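Local coordinates for mediator of RNA polymerase II transcription subunit 18 (Schizosaccharomyces pombe, PDB 3C0T), which serves as a component of the Mediator coactivator complex, which conveys signals from gene-specific regulatory proteins to the basal RNA polymerase II transcription machinery, at residues T31-F35 with E123-Q127; W36-K42 with Y118-Y124; D66-W72 with R150-P154; Y81-N85 with I96-N100. All coordinates share one frame; numbering follows the deposited sequence.

Interactions 1 and 2 are successive parts of one antiparallel pairing, between strands 27-41 and 118-133 of the curled Med18 sheet; their centres lie about 16 Å apart, and both use E123 and Y124. Interaction 3, centred about 13 Å from interaction 1, joins loops 66-72 and 150-154; it meets both strand contacts through R150, which pairs with E123. Interaction 4, the hairpin of strands 78-83 and 95-104, belongs to the same sheet, and both its strands fall in the chain between the partners of each other contact. It meets interaction 2 where W36 touches Y81, but its centre is about 29 Å from that of interaction 3. Distant sequence parts thus close one sheet.

Interaction 1: residues T31-F35 with E123-Q127; sequences TILEF and EYIIQ
F35 reaches across to I125 and E123 where strands 27-41 and 118-133 run side by side in the antiparallel, curled sheet of Med18. From its CB the ring swings away from the backbone N (chi1 -160°) and comes nearer the second strand. CD1 rests 3.7 Å from I125 CG1, and CE1 lies 3.9 Å from I125 CD1, an oblique apolar contact that suits a phenylalanine opposite a branched aliphatic. Farther out, CE2 meets E123 OE1 at 3.5 Å near the ring plane, and CZ comes within 3.6 Å of E123 OE2. The carboxylate plane is nearly perpendicular to the ring; with OE1 at the ring edge, the slightly positive edge hydrogens probably favour it. E123 has its main partner in R150, a salt bridge that fixes the acid beside the ring, while W72 also meets F35.

L33 shares this face of the sheet and lays its CD1 near I125 CG2. On the face of E34 and I126, I32 CG2 touches I126 CG2, the two isoleucines lying alongside and pointing the same way. I126 also packs on an apolar side chain of another protein chain, and E34 turns its carboxylate to R139 and W36. Between the faces, E34 and I126 form a hydrogen-bonded pair: E34 N gives to I126 O at 3.0 Å, and I126 N returns a bond to E34 O at 2.9 Å, both in the carbonyl plane.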
# COMPACT_ATOMS: atom_id res chain seq x y z
N THR A 31 4.40 -3.67 13.21
CA THR A 31 5.02 -2.63 12.42
C THR A 31 5.13 -3.04 10.97
O THR A 31 5.22 -4.23 10.65
CB THR A 31 6.44 -2.27 12.92
OG1 THR A 31 7.31 -3.38 12.72
CG2 THR A 31 6.42 -1.93 14.39
N ILE A 32 5.12 -2.04 10.11
CA ILE A 32 5.24 -2.23 8.68
C ILE A 32 6.37 -1.33 8.17
O ILE A 32 6.37 -0.12 8.43
CB ILE A 32 3.95 -1.79 7.94
CG1 ILE A 32 2.78 -2.73 8.27
CG2 ILE A 32 4.22 -1.69 6.44
CD1 ILE A 32 2.95 -4.17 7.80
N LEU A 33 7.34 -1.92 7.49
CA LEU A 33 8.42 -1.15 6.88
C LEU A 33 8.79 -1.91 5.61
O LEU A 33 9.48 -2.93 5.67
CB LEU A 33 9.63 -1.02 7.80
CG LEU A 33 10.61 0.04 7.27
CD1 LEU A 33 9.97 1.42 7.39
CD2 LEU A 33 11.92 0.01 8.06
N GLU A 34 8.30 -1.43 4.47
CA GLU A 34 8.54 -2.09 3.19
C GLU A 34 9.23 -1.20 2.15
O GLU A 34 9.03 0.02 2.13
CB GLU A 34 7.20 -2.56 2.59
CG GLU A 34 6.30 -3.31 3.56
CD GLU A 34 4.87 -3.48 3.06
OE1 GLU A 34 4.36 -2.58 2.35
OE2 GLU A 34 4.25 -4.51 3.40
N PHE A 35 10.04 -1.82 1.30
CA PHE A 35 10.71 -1.10 0.23
C PHE A 35 10.02 -1.57 -1.05
O PHE A 35 9.98 -2.77 -1.34
CB PHE A 35 12.20 -1.45 0.18
CG PHE A 35 13.03 -0.43 -0.54
CD1 PHE A 35 13.81 0.48 0.16
CD2 PHE A 35 12.99 -0.34 -1.93
CE1 PHE A 35 14.56 1.47 -0.51
CE2 PHE A 35 13.73 0.64 -2.61
CZ PHE A 35 14.51 1.55 -1.89
N GLU A 123 10.39 4.19 -7.02
CA GLU A 123 10.48 3.41 -5.80
C GLU A 123 10.11 4.27 -4.60
O GLU A 123 10.21 5.50 -4.65
CB GLU A 123 11.90 2.88 -5.61
CG GLU A 123 12.96 3.97 -5.44
CD GLU A 123 14.33 3.39 -5.15
OE1 GLU A 123 14.62 2.28 -5.63
OE2 GLU A 123 15.13 4.05 -4.45
N TYR A 124 9.68 3.62 -3.53
CA TYR A 124 9.33 4.33 -2.31
C TYR A 124 9.33 3.37 -1.14
O TYR A 124 9.49 2.15 -1.30
CB TYR A 124 7.95 5.01 -2.44
CG TYR A 124 6.84 4.10 -2.88
CD1 TYR A 124 6.63 3.84 -4.23
CD2 TYR A 124 6.01 3.46 -1.95
CE1 TYR A 124 5.63 2.97 -4.65
CE2 TYR A 124 5.00 2.59 -2.35
CZ TYR A 124 4.82 2.34 -3.71
OH TYR A 124 3.83 1.49 -4.13
N ILE A 125 9.16 3.94 0.04
CA ILE A 125 9.16 3.17 1.27
C ILE A 125 7.84 3.37 2.00
O ILE A 125 7.28 4.47 2.01
CB ILE A 125 10.34 3.62 2.16
CG1 ILE A 125 11.64 3.08 1.57
CG2 ILE A 125 10.13 3.15 3.60
CD1 ILE A 125 12.89 3.57 2.29
N ILE A 126 7.31 2.29 2.58
CA ILE A 126 6.07 2.37 3.34
C ILE A 126 6.39 2.14 4.81
O ILE A 126 7.02 1.14 5.19
CB ILE A 126 5.02 1.31 2.91
CG1 ILE A 126 4.56 1.57 1.47
CG2 ILE A 126 3.81 1.38 3.84
CD1 ILE A 126 4.01 2.96 1.23
N GLN A 127 5.97 3.10 5.63
CA GLN A 127 6.16 3.09 7.06
C GLN A 127 4.77 3.11 7.71
O GLN A 127 3.96 3.99 7.38
CB GLN A 127 6.92 4.34 7.48
CG GLN A 127 6.96 4.59 8.99
CD GLN A 127 7.26 6.05 9.33
OE1 GLN A 127 8.07 6.34 10.20
NE2 GLN A 127 6.60 6.98 8.65

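Interaction 2: residues W36-K42 with Y118-Y124; sequences WVVYRPK and YEFSHEY
Y118, E119 and V38 have the most surface buried where W36-K42 meets Y118-Y124, an antiparallel strand pair interrupted by a classic beta bulge. Y118 sets off away from the partner strand, yet its CB meets Y39 CB, and its CD2 lies obliquely beside the peptide joining R40 and P41, 3.7 Å from P41 N. E119 and R40 exchange backbone bonds, and both carry CG between backbone N and carbonyl carbon (chi1 61° and 63°), which brings their extended chains together on one face. There E119 OE1 receives R40 NE and NH1, each at 3.0 Å; the bonds are bent and weak, but make a salt bridge. An alanine in place of R40 would probably leave the E119 carboxylate without its cation and uncover its CG.

At the bulge S121 and H122 both face V38: S121 N gives to V38 O at 2.8 Å, and V38 N to H122 O at 2.7 Å. S121 OG, in the ring plane 2.7 Å from H122 ND1, and the NE2 bond to the backbone of another protein chain hold the imidazole's rotation. V38, branched at CB, lies over one imidazole face, its CB 3.9 Å from the ring centroid.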
# COMPACT_ATOMS: atom_id res chain seq x y z
N TRP A 36 9.47 -0.62 -1.81
CA TRP A 36 8.79 -0.94 -3.06
C TRP A 36 9.52 -0.36 -4.25
O TRP A 36 9.91 0.81 -4.23
CB TRP A 36 7.37 -0.35 -3.07
CG TRP A 36 6.39 -1.01 -2.16
CD1 TRP A 36 6.25 -0.79 -0.82
CD2 TRP A 36 5.41 -1.99 -2.52
NE1 TRP A 36 5.24 -1.58 -0.33
CE2 TRP A 36 4.70 -2.32 -1.35
CE3 TRP A 36 5.06 -2.62 -3.73
CZ2 TRP A 36 3.66 -3.26 -1.33
CZ3 TRP A 36 4.02 -3.56 -3.71
CH2 TRP A 36 3.33 -3.86 -2.52
N VAL A 37 9.70 -1.18 -5.28
CA VAL A 37 10.33 -0.71 -6.51
C VAL A 37 9.35 -1.14 -7.61
O VAL A 37 8.91 -2.29 -7.66
CB VAL A 37 11.74 -1.35 -6.75
CG1 VAL A 37 12.50 -1.41 -5.44
CG2 VAL A 37 11.61 -2.73 -7.35
N VAL A 38 9.00 -0.19 -8.47
CA VAL A 38 8.05 -0.47 -9.54
C VAL A 38 8.71 -0.48 -10.91
O VAL A 38 9.55 0.37 -11.20
CB VAL A 38 6.91 0.58 -9.51
CG1 VAL A 38 5.88 0.26 -10.58
CG2 VAL A 38 6.27 0.60 -8.13
N TYR A 39 8.34 -1.46 -11.73
CA TYR A 39 8.89 -1.60 -13.09
C TYR A 39 7.78 -1.56 -14.12
O TYR A 39 6.72 -2.15 -13.95
CB TYR A 39 9.64 -2.92 -13.24
CG TYR A 39 11.01 -2.92 -12.61
CD1 TYR A 39 11.16 -3.11 -11.23
CD2 TYR A 39 12.15 -2.71 -13.38
CE1 TYR A 39 12.42 -3.09 -10.64
CE2 TYR A 39 13.42 -2.69 -12.79
CZ TYR A 39 13.54 -2.88 -11.42
OH TYR A 39 14.78 -2.86 -10.84
N ARG A 40 8.05 -0.86 -15.22
CA ARG A 40 7.06 -0.75 -16.28
C ARG A 40 7.60 -1.41 -17.54
O ARG A 40 8.81 -1.55 -17.71
CB ARG A 40 6.78 0.72 -16.57
CG ARG A 40 8.01 1.44 -17.07
CD ARG A 40 7.77 2.90 -17.30
NE ARG A 40 8.98 3.51 -17.82
CZ ARG A 40 9.10 4.80 -18.13
NH1 ARG A 40 10.25 5.26 -18.61
NH2 ARG A 40 8.07 5.62 -17.97
N PRO A 41 6.70 -1.84 -18.44
CA PRO A 41 7.11 -2.49 -19.69
C PRO A 41 8.07 -1.60 -20.46
O PRO A 41 7.87 -0.39 -20.54
CB PRO A 41 5.79 -2.70 -20.41
CG PRO A 41 4.84 -2.95 -19.27
CD PRO A 41 5.23 -1.87 -18.30
N LYS A 42 9.12 -2.19 -21.03
CA LYS A 42 10.13 -1.46 -21.79
C LYS A 42 9.72 -1.25 -23.25
O LYS A 42 8.64 -0.72 -23.55
CB LYS A 42 11.46 -2.22 -21.73
CG LYS A 42 12.69 -1.42 -22.14
CD LYS A 42 13.94 -2.30 -22.14
CE LYS A 42 14.19 -2.93 -20.76
NZ LYS A 42 15.39 -3.82 -20.74
N TYR A 118 11.39 -5.19 -18.76
CA TYR A 118 10.85 -4.11 -17.95
C TYR A 118 11.95 -3.15 -17.54
O TYR A 118 13.11 -3.53 -17.45
CB TYR A 118 10.18 -4.65 -16.68
CG TYR A 118 8.92 -5.46 -16.91
CD1 TYR A 118 8.99 -6.79 -17.34
CD2 TYR A 118 7.66 -4.91 -16.67
CE1 TYR A 118 7.83 -7.54 -17.53
CE2 TYR A 118 6.50 -5.65 -16.87
CZ TYR A 118 6.59 -6.97 -17.29
OH TYR A 118 5.44 -7.70 -17.48
N GLU A 119 11.58 -1.90 -17.29
CA GLU A 119 12.55 -0.91 -16.86
C GLU A 119 12.07 -0.21 -15.60
O GLU A 119 10.87 -0.06 -15.37
CB GLU A 119 12.81 0.12 -17.97
CG GLU A 119 11.58 0.91 -18.40
CD GLU A 119 11.87 1.89 -19.53
OE1 GLU A 119 10.96 2.67 -19.88
OE2 GLU A 119 13.00 1.87 -20.06
N PHE A 120 13.01 0.21 -14.77
CA PHE A 120 12.71 0.89 -13.52
C PHE A 120 11.86 2.15 -13.71
O PHE A 120 12.19 3.02 -14.52
CB PHE A 120 14.01 1.27 -12.81
CG PHE A 120 13.81 2.07 -11.56
CD1 PHE A 120 13.28 1.47 -10.42
CD2 PHE A 120 14.11 3.43 -11.52
CE1 PHE A 120 13.05 2.21 -9.26
CE2 PHE A 120 13.88 4.18 -10.37
CZ PHE A 120 13.35 3.57 -9.24
N SER A 121 10.78 2.25 -12.95
CA SER A 121 9.91 3.42 -13.01
C SER A 121 10.16 4.31 -11.79
O SER A 121 10.69 5.41 -11.91
CB SER A 121 8.44 2.99 -13.03
OG SER A 121 7.59 4.13 -12.96
N HIS A 122 9.78 3.82 -10.61
CA HIS A 122 9.96 4.57 -9.37
C HIS A 122 10.04 3.63 -8.17
O HIS A 122 9.78 2.43 -8.29
CB HIS A 122 8.82 5.56 -9.17
CG HIS A 122 7.46 4.92 -9.18
ND1 HIS A 122 6.91 4.36 -10.32
CD2 HIS A 122 6.54 4.75 -8.20
CE1 HIS A 122 5.72 3.88 -10.03
NE2 HIS A 122 5.47 4.10 -8.76
N GLU A 123 10.39 4.19 -7.02
CA GLU A 123 10.48 3.41 -5.80
C GLU A 123 10.11 4.27 -4.60
O GLU A 123 10.21 5.50 -4.65
CB GLU A 123 11.90 2.88 -5.61
CG GLU A 123 12.96 3.97 -5.44
CD GLU A 123 14.33 3.39 -5.15
OE1 GLU A 123 14.62 2.28 -5.63
OE2 GLU A 123 15.13 4.05 -4.45
N TYR A 124 9.68 3.62 -3.53
CA TYR A 124 9.33 4.33 -2.31
C TYR A 124 9.33 3.37 -1.14
O TYR A 124 9.49 2.15 -1.30
CB TYR A 124 7.95 5.01 -2.44
CG TYR A 124 6.84 4.10 -2.88
CD1 TYR A 124 6.63 3.84 -4.23
CD2 TYR A 124 6.01 3.46 -1.95
CE1 TYR A 124 5.63 2.97 -4.65
CE2 TYR A 124 5.00 2.59 -2.35
CZ TYR A 124 4.82 2.34 -3.71
OH TYR A 124 3.83 1.49 -4.13

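Interaction 3: residues D66-W72 with R150-P154; sequences DETDTEW and RSIKP
The indole of W72 has I152 on one face and, in plane at its edge, both the carbonyl of R150 and D69 O; the F35 ring also meets it, the planes at about 50°. I152 CG2 stands over the middle of the six-membered ring, 3.5 Å from its centroid, a CH-pi contact, while I152 CD1 lies 3.4 Å from W72 CG at the other end of the bicycle. The two side chains slide past each other in opposite directions, spreading the isoleucine along the indole. Its first torsion, with CG1 between the backbone N and the carbonyl carbon (chi1 57°), sets both branches against the ring.

At the edge, W72 NE1 gives a hydrogen bond of 3.0 Å to R150 O. The acceptor lies nearly in the indole plane, but the donor is tilted 34° from the carbonyl plane. Tryptophan suits this place because it offers a broad apolar face and one N-H that satisfies a peptide oxygen. The R150 side chain crosses that of W72 at about a right angle, its CD 3.9 Å from W72 CZ2 and out of the indole plane, on the side away from I152 CG2; its guanidinium goes on to a salt bridge with E123. Beyond the ring, E67 OE2 approaches P154 CD.

D69 N reaches back to D66 O at 2.7 Å, closing a type I beta turn, and S151 OG accepts K153 N at 3.2 Å, an ST turn at S151 within 150-154. The whole is a loop-to-loop contact beside the curled sheet, set against F35 of strand 27-41.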
# COMPACT_ATOMS: atom_id res chain seq x y z
N ASP A 66 19.55 -5.57 7.90
CA ASP A 66 20.57 -4.77 8.57
C ASP A 66 20.73 -3.54 7.69
O ASP A 66 21.10 -3.67 6.53
CB ASP A 66 21.91 -5.51 8.62
CG ASP A 66 21.82 -6.86 9.30
OD1 ASP A 66 22.88 -7.52 9.44
OD2 ASP A 66 20.70 -7.26 9.69
N GLU A 67 20.43 -2.37 8.24
CA GLU A 67 20.56 -1.15 7.46
C GLU A 67 22.02 -1.01 7.03
O GLU A 67 22.34 -0.23 6.13
CB GLU A 67 20.15 0.06 8.30
CG GLU A 67 21.16 0.47 9.35
CD GLU A 67 20.69 1.65 10.15
OE1 GLU A 67 21.52 2.25 10.86
OE2 GLU A 67 19.48 1.98 10.08
N THR A 68 22.88 -1.79 7.68
CA THR A 68 24.31 -1.79 7.40
C THR A 68 24.63 -2.71 6.21
O THR A 68 25.67 -2.55 5.57
CB THR A 68 25.11 -2.26 8.64
OG1 THR A 68 24.62 -3.54 9.07
CG2 THR A 68 24.97 -1.26 9.78
N ASP A 69 23.74 -3.66 5.94
CA ASP A 69 23.91 -4.61 4.83
C ASP A 69 24.07 -3.84 3.52
O ASP A 69 23.10 -3.28 3.00
CB ASP A 69 22.68 -5.53 4.73
CG ASP A 69 22.89 -6.67 3.75
OD1 ASP A 69 23.54 -6.45 2.70
OD2 ASP A 69 22.38 -7.78 4.01
N THR A 70 25.29 -3.82 3.00
CA THR A 70 25.61 -3.11 1.77
C THR A 70 24.74 -3.53 0.57
O THR A 70 24.38 -2.70 -0.26
CB THR A 70 27.11 -3.29 1.39
OG1 THR A 70 27.40 -4.69 1.21
CG2 THR A 70 28.00 -2.74 2.49
N GLU A 71 24.41 -4.81 0.50
CA GLU A 71 23.58 -5.31 -0.60
C GLU A 71 22.43 -6.16 -0.09
O GLU A 71 22.39 -7.38 -0.28
CB GLU A 71 24.45 -6.08 -1.59
CG GLU A 71 25.23 -5.15 -2.53
CD GLU A 71 26.40 -5.84 -3.21
OE1 GLU A 71 26.20 -6.92 -3.80
OE2 GLU A 71 27.52 -5.28 -3.15
N TRP A 72 21.48 -5.49 0.55
CA TRP A 72 20.30 -6.11 1.11
C TRP A 72 19.36 -6.64 0.03
O TRP A 72 18.72 -7.67 0.20
CB TRP A 72 19.54 -5.09 1.95
CG TRP A 72 19.13 -3.88 1.15
CD1 TRP A 72 19.90 -2.80 0.84
CD2 TRP A 72 17.87 -3.68 0.49
NE1 TRP A 72 19.21 -1.93 0.02
CE2 TRP A 72 17.96 -2.45 -0.21
CE3 TRP A 72 16.68 -4.42 0.41
CZ2 TRP A 72 16.89 -1.94 -0.97
CZ3 TRP A 72 15.63 -3.91 -0.34
CH2 TRP A 72 15.74 -2.68 -1.02
N ARG A 150 17.57 2.98 -3.82
CA ARG A 150 17.74 1.58 -3.42
C ARG A 150 18.49 1.44 -2.10
O ARG A 150 19.14 0.41 -1.84
CB ARG A 150 18.46 0.79 -4.52
CG ARG A 150 18.10 -0.71 -4.57
CD ARG A 150 16.58 -0.95 -4.69
NE ARG A 150 15.98 -0.11 -5.73
CZ ARG A 150 16.06 -0.36 -7.03
NH1 ARG A 150 16.71 -1.43 -7.48
NH2 ARG A 150 15.51 0.48 -7.90
N SER A 151 18.40 2.46 -1.25
CA SER A 151 19.06 2.45 0.05
C SER A 151 18.07 2.29 1.20
O SER A 151 17.02 2.93 1.22
CB SER A 151 19.87 3.74 0.24
OG SER A 151 20.43 3.80 1.54
N ILE A 152 18.40 1.44 2.16
CA ILE A 152 17.55 1.22 3.31
C ILE A 152 18.17 1.89 4.53
O ILE A 152 17.71 1.70 5.66
CB ILE A 152 17.38 -0.28 3.61
CG1 ILE A 152 18.75 -0.93 3.83
CG2 ILE A 152 16.63 -0.95 2.47
CD1 ILE A 152 18.68 -2.40 4.20
N LYS A 153 19.21 2.68 4.31
CA LYS A 153 19.87 3.39 5.40
C LYS A 153 19.15 4.71 5.67
O LYS A 153 19.00 5.54 4.77
CB LYS A 153 21.34 3.67 5.08
CG LYS A 153 22.19 2.42 4.87
CD LYS A 153 23.69 2.73 4.85
CE LYS A 153 24.05 3.78 3.80
NZ LYS A 153 23.63 3.37 2.42
N PRO A 154 18.67 4.90 6.91
CA PRO A 154 17.97 6.15 7.23
C PRO A 154 18.87 7.35 6.93
O PRO A 154 20.10 7.21 6.82
CB PRO A 154 17.67 5.98 8.72
CG PRO A 154 17.37 4.51 8.82
CD PRO A 154 18.50 3.91 7.99

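Interaction 4: residues Y81-N85 with I96-N100; sequences YLEGN and IRPVN
L82 N gives to N100 O and N100 N to L82 O, both at 3.0 Å, and G84 N gives to P98 O with its donor tilted 28° from the carbonyl plane. P98 has no N-H to return to G84, whose O instead takes a bond from a water 2.8 Å away. That water accepts in turn from R97 NH1 at 2.8 Å, in the guanidinium plane. The same NH1 makes a long salt bridge, 3.5 Å, to E83 OE1, with carboxylate and guanidinium planes 57° apart. R97 carries CG between the backbone N and the carbonyl carbon (chi1 64°), and its extended chain brings the guanidinium alongside E83. A further, stronger partner, E3, takes R97 NH2. A leucine in place of R97 would probably leave the carboxylates of E83 and E3 without their shared cation and the bridging water without its N-H donor.

Together the backbone bonds tie strands 78-83 and 95-104 into a beta hairpin within the curled antiparallel sheet. Glycine suits position 84 because any CB there would point toward the partner strand and crowd P98 CD.

Outside these bonds lies the packing. Y81 offers the edge of its ring to V99: CD2 is 3.9 Å from V99 CG1, which lies in the ring plane, and a valine's small branch fits such an edge. Y81 also meets W36. On the other face of the hairpin, L82 CB and N100 CB approach to 4.2 Å.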
# COMPACT_ATOMS: atom_id res chain seq x y z
N TYR A 81 3.92 -7.89 -7.33
CA TYR A 81 2.51 -7.61 -7.53
C TYR A 81 2.11 -7.00 -8.86
O TYR A 81 2.87 -6.27 -9.50
CB TYR A 81 2.00 -6.68 -6.44
CG TYR A 81 1.98 -7.24 -5.03
CD1 TYR A 81 3.14 -7.27 -4.26
CD2 TYR A 81 0.79 -7.69 -4.46
CE1 TYR A 81 3.11 -7.74 -2.95
CE2 TYR A 81 0.75 -8.16 -3.15
CZ TYR A 81 1.91 -8.18 -2.40
OH TYR A 81 1.87 -8.63 -1.09
N LEU A 82 0.88 -7.31 -9.25
CA LEU A 82 0.27 -6.77 -10.45
C LEU A 82 -1.06 -6.24 -9.91
O LEU A 82 -1.94 -7.01 -9.52
CB LEU A 82 0.01 -7.85 -11.50
CG LEU A 82 1.21 -8.22 -12.39
CD1 LEU A 82 0.77 -9.28 -13.39
CD2 LEU A 82 1.71 -6.98 -13.13
N GLU A 83 -1.19 -4.92 -9.86
CA GLU A 83 -2.41 -4.32 -9.34
C GLU A 83 -3.20 -3.64 -10.44
O GLU A 83 -2.70 -2.76 -11.13
CB GLU A 83 -2.06 -3.33 -8.22
CG GLU A 83 -1.08 -3.92 -7.21
CD GLU A 83 -0.72 -2.97 -6.08
OE1 GLU A 83 -0.68 -1.75 -6.30
OE2 GLU A 83 -0.45 -3.47 -4.96
N GLY A 84 -4.44 -4.09 -10.62
CA GLY A 84 -5.29 -3.52 -11.65
C GLY A 84 -6.00 -2.29 -11.15
O GLY A 84 -5.86 -1.89 -9.99
N ASN A 85 -6.77 -1.66 -12.03
CA ASN A 85 -7.54 -0.47 -11.68
C ASN A 85 -8.78 -0.95 -10.93
O ASN A 85 -9.30 -2.03 -11.22
CB ASN A 85 -7.94 0.27 -12.95
CG ASN A 85 -6.74 0.67 -13.80
OD1 ASN A 85 -6.85 0.78 -15.02
ND2 ASN A 85 -5.60 0.89 -13.16
N ILE A 96 -13.16 -2.27 -5.16
CA ILE A 96 -12.70 -3.60 -5.56
C ILE A 96 -11.69 -3.46 -6.70
O ILE A 96 -11.91 -2.71 -7.65
CB ILE A 96 -13.86 -4.49 -6.08
CG1 ILE A 96 -14.93 -4.67 -5.01
CG2 ILE A 96 -13.31 -5.87 -6.46
CD1 ILE A 96 -16.06 -5.59 -5.44
N ARG A 97 -10.58 -4.18 -6.59
CA ARG A 97 -9.57 -4.14 -7.64
C ARG A 97 -8.85 -5.47 -7.70
O ARG A 97 -8.69 -6.15 -6.68
CB ARG A 97 -8.56 -3.02 -7.39
CG ARG A 97 -7.75 -3.22 -6.14
CD ARG A 97 -6.62 -2.24 -6.07
NE ARG A 97 -5.82 -2.48 -4.87
CZ ARG A 97 -4.60 -1.99 -4.68
NH1 ARG A 97 -4.03 -1.24 -5.61
NH2 ARG A 97 -3.95 -2.27 -3.56
N PRO A 98 -8.42 -5.88 -8.90
CA PRO A 98 -7.70 -7.15 -9.08
C PRO A 98 -6.29 -7.02 -8.51
O PRO A 98 -5.65 -5.98 -8.68
CB PRO A 98 -7.68 -7.33 -10.60
CG PRO A 98 -8.79 -6.46 -11.10
CD PRO A 98 -8.71 -5.26 -10.21
N VAL A 99 -5.82 -8.05 -7.84
CA VAL A 99 -4.47 -8.04 -7.28
C VAL A 99 -3.87 -9.43 -7.40
O VAL A 99 -4.44 -10.39 -6.88
CB VAL A 99 -4.46 -7.63 -5.80
CG1 VAL A 99 -3.07 -7.86 -5.21
CG2 VAL A 99 -4.85 -6.18 -5.66
N ASN A 100 -2.74 -9.53 -8.08
CA ASN A 100 -2.07 -10.81 -8.24
C ASN A 100 -0.70 -10.73 -7.61
O ASN A 100 0.01 -9.74 -7.76
CB ASN A 100 -1.97 -11.16 -9.72
CG ASN A 100 -3.33 -11.34 -10.36
OD1 ASN A 100 -4.06 -12.27 -10.02
ND2 ASN A 100 -3.68 -10.45 -11.29
O HOH W 1 -4.42 -0.33 -8.22